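Local atomic coordinates of cation efflux system protein CusF (Escherichia coli, PDB entry 3E6Z), a protein that binds one copper ion per polypeptide in the periplasm and serves as a metallochaperone of the Cus efflux system, which confers resistance to copper and silver. Residues I24-D29 / D58-N63. The protein carries 1 engineered substitution. Residues are numbered along the deposited sequence; the frame is centred on the assembly and turned at random. Where two conformers were deposited one is given.
Sequences ITIHHD and DKVAFN. With CU (copper (II) ion), chain B.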
loop_
_atom_site.group_PDB
_atom_site.type_symbol
_atom_site.label_atom_id
_atom_site.label_comp_id
_atom_site.label_asym_id
_atom_site.label_seq_id
_atom_site.Cartn_x
_atom_site.Cartn_y
_atom_site.Cartn_z
ATOM N N ILE A 24 2.347 5.592 5.418
ATOM C CA ILE A 24 3.240 4.423 5.465
ATOM C C ILE A 24 3.995 4.460 4.146
ATOM O O ILE A 24 3.409 4.385 3.053
ATOM C CB ILE A 24 2.455 3.132 5.573
ATOM C CG1 ILE A 24 1.551 3.140 6.826
ATOM C CG2 ILE A 24 3.495 1.906 5.706
ATOM C CD1 ILE A 24 0.758 1.971 6.961
ATOM N N THR A 25 5.363 4.556 4.223
ATOM C CA THR A 25 6.201 4.514 3.059
ATOM C C THR A 25 6.603 3.023 2.821
ATOM O O THR A 25 7.161 2.396 3.754
ATOM C CB THR A 25 7.438 5.400 3.259
ATOM O OG1 THR A 25 6.978 6.734 3.479
ATOM C CG2 THR A 25 8.358 5.411 2.100
ATOM N N ILE A 26 6.255 2.506 1.658
ATOM C CA ILE A 26 6.445 1.088 1.323
ATOM C C ILE A 26 7.214 0.974 0.064
ATOM O O ILE A 26 6.901 1.639 -0.958
ATOM C CB ILE A 26 5.076 0.337 1.165
ATOM C CG1 ILE A 26 4.265 0.508 2.435
ATOM C CG2 ILE A 26 5.311 -1.172 0.778
ATOM C CD1 ILE A 26 2.808 -0.131 2.334
ATOM N N HIS A 27 8.257 0.060 0.075
ATOM C CA HIS A 27 8.920 -0.258 -1.173
ATOM C C HIS A 27 8.261 -1.551 -1.693
ATOM O O HIS A 27 8.384 -2.653 -1.123
ATOM C CB HIS A 27 10.425 -0.467 -0.916
ATOM C CG HIS A 27 11.155 -0.685 -2.200
ATOM N ND1 HIS A 27 11.227 0.314 -3.122
ATOM C CD2 HIS A 27 11.779 -1.799 -2.716
ATOM C CE1 HIS A 27 11.889 -0.173 -4.170
ATOM N NE2 HIS A 27 12.220 -1.442 -3.958
ATOM N N HIS A 28 7.369 -1.364 -2.707
ATOM C CA HIS A 28 6.549 -2.461 -3.192
ATOM C C HIS A 28 7.264 -3.296 -4.291
ATOM O O HIS A 28 8.093 -2.750 -5.034
ATOM C CB HIS A 28 5.142 -1.968 -3.637
ATOM C CG HIS A 28 5.116 -1.136 -4.906
ATOM N ND1 HIS A 28 5.403 -1.631 -6.141
ATOM C CD2 HIS A 28 4.680 0.140 -5.149
ATOM C CE1 HIS A 28 5.167 -0.697 -7.092
ATOM N NE2 HIS A 28 4.715 0.424 -6.518
ATOM N N ASP A 29 6.943 -4.572 -4.247
ATOM C CA ASP A 29 7.360 -5.533 -5.295
ATOM C C ASP A 29 6.665 -5.167 -6.574
ATOM O O ASP A 29 5.696 -4.373 -6.579
ATOM C CB ASP A 29 7.003 -6.925 -4.830
ATOM C CG ASP A 29 7.653 -7.227 -3.491
ATOM O OD1 ASP A 29 8.932 -6.930 -3.358
ATOM O OD2 ASP A 29 7.008 -7.826 -2.661
ATOM N N ASP A 58 9.140 -4.967 7.849
ATOM C CA ASP A 58 8.232 -6.083 7.677
ATOM C C ASP A 58 7.868 -6.239 6.202
ATOM O O ASP A 58 7.602 -5.195 5.454
ATOM C CB ASP A 58 6.906 -5.864 8.401
ATOM C CG ASP A 58 6.957 -6.099 9.893
ATOM O OD1 ASP A 58 7.964 -6.656 10.417
ATOM O OD2 ASP A 58 5.971 -5.676 10.582
ATOM N N LYS A 59 7.949 -7.407 5.636
ATOM C CA LYS A 59 7.280 -7.686 4.373
ATOM C C LYS A 59 5.755 -7.626 4.706
ATOM O O LYS A 59 5.324 -8.131 5.684
ATOM C CB LYS A 59 7.658 -9.103 3.912
ATOM C CG LYS A 59 9.039 -9.422 3.782
ATOM C CD LYS A 59 9.332 -10.889 3.268
ATOM C CE LYS A 59 10.811 -11.054 3.159
ATOM N NZ LYS A 59 11.209 -12.336 2.658
ATOM N N VAL A 60 4.950 -7.055 3.815
ATOM C CA VAL A 60 3.501 -6.846 3.921
ATOM C C VAL A 60 2.785 -7.186 2.645
ATOM O O VAL A 60 3.329 -7.102 1.570
ATOM C CB VAL A 60 3.184 -5.382 4.377
ATOM C CG1 VAL A 60 3.582 -5.133 5.840
ATOM C CG2 VAL A 60 3.886 -4.398 3.419
ATOM N N ALA A 61 1.496 -7.527 2.854
ATOM C CA ALA A 61 0.500 -7.633 1.759
ATOM C C ALA A 61 -0.539 -6.518 2.043
ATOM O O ALA A 61 -0.979 -6.334 3.151
ATOM C CB ALA A 61 -0.188 -9.002 1.858
ATOM N N PHE A 62 -0.889 -5.770 0.975
ATOM C CA PHE A 62 -1.743 -4.651 1.205
ATOM C C PHE A 62 -2.515 -4.421 -0.060
ATOM O O PHE A 62 -2.216 -4.849 -1.147
ATOM C CB PHE A 62 -0.952 -3.379 1.680
ATOM C CG PHE A 62 0.062 -2.917 0.692
ATOM C CD1 PHE A 62 1.356 -3.548 0.545
ATOM C CD2 PHE A 62 -0.188 -1.760 -0.136
ATOM C CE1 PHE A 62 2.246 -3.074 -0.367
ATOM C CE2 PHE A 62 0.736 -1.279 -0.980
ATOM C CZ PHE A 62 2.003 -1.895 -1.123
ATOM N N ASN A 63 -3.614 -3.676 0.176
ATOM C CA ASN A 63 -4.554 -3.367 -0.943
ATOM C C ASN A 63 -4.825 -1.868 -0.820
ATOM O O ASN A 63 -4.959 -1.335 0.273
ATOM C CB ASN A 63 -5.892 -4.113 -0.808
ATOM C CG ASN A 63 -5.670 -5.571 -1.093
ATOM O OD1 ASN A 63 -5.536 -5.966 -2.253
ATOM N ND2 ASN A 63 -5.383 -6.360 -0.039
HETATM CU CU CU B . 4.214 2.021 -7.573
#
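The phenyl ring of F62 receives I26 on one face and H28 at its edge. CD1 of I26 sits over the ring centre, 3.9 Å from the centroid and only 6° off the ring normal, a well-centred CH-pi contact, while CB of H28 lies near the ring plane, 4.0 Å from CZ of F62. This is the core of a small OB-fold beta-barrel. Strands 23-28 and 59-67 each pair antiparallel with strand 8-18, which runs between them in the sheet, and the curled sheet brings their inward side chains together across the interior. The two short strand segments run nearly at right angles (95°) with axes 8.9 Å apart, so side chains alone bridge the gap.

I26 suits the middle of this space because its two branches do different work. With CG1 anti to the carbonyl carbon (chi1 -56°), the longer arm carries CD1 over the ring, and CG2 of I26 reaches the ring's rim at CE1 of F62, 3.8 Å away. CG2 of I26 also meets CG2 of V60 in a looser apolar contact, 4.4 Å away, where a compact beta-branched residue fills the core beside the larger phenylalanine. F62 is long enough to carry its ring from its own strand to the side chains of the other, and its flat face takes a methyl over its centre; F43 adds an edge-to-face ring contact, and L73 and A10 pack against it as well.

H28 joins this apolar core to the metal site. Its CB touches the phenylalanine while the imidazole reaches to the copper, whose other protein ligands are the sulfurs of M39 and M41. Imidazole offers a nitrogen for each task: ND1 of H28 donates to O of D29 (2.8 Å) in a fairly straight bond, from above the carbonyl plane, and NE2 binds the copper ion at 2.0 Å, so the two bonds together hold the ring's rotation.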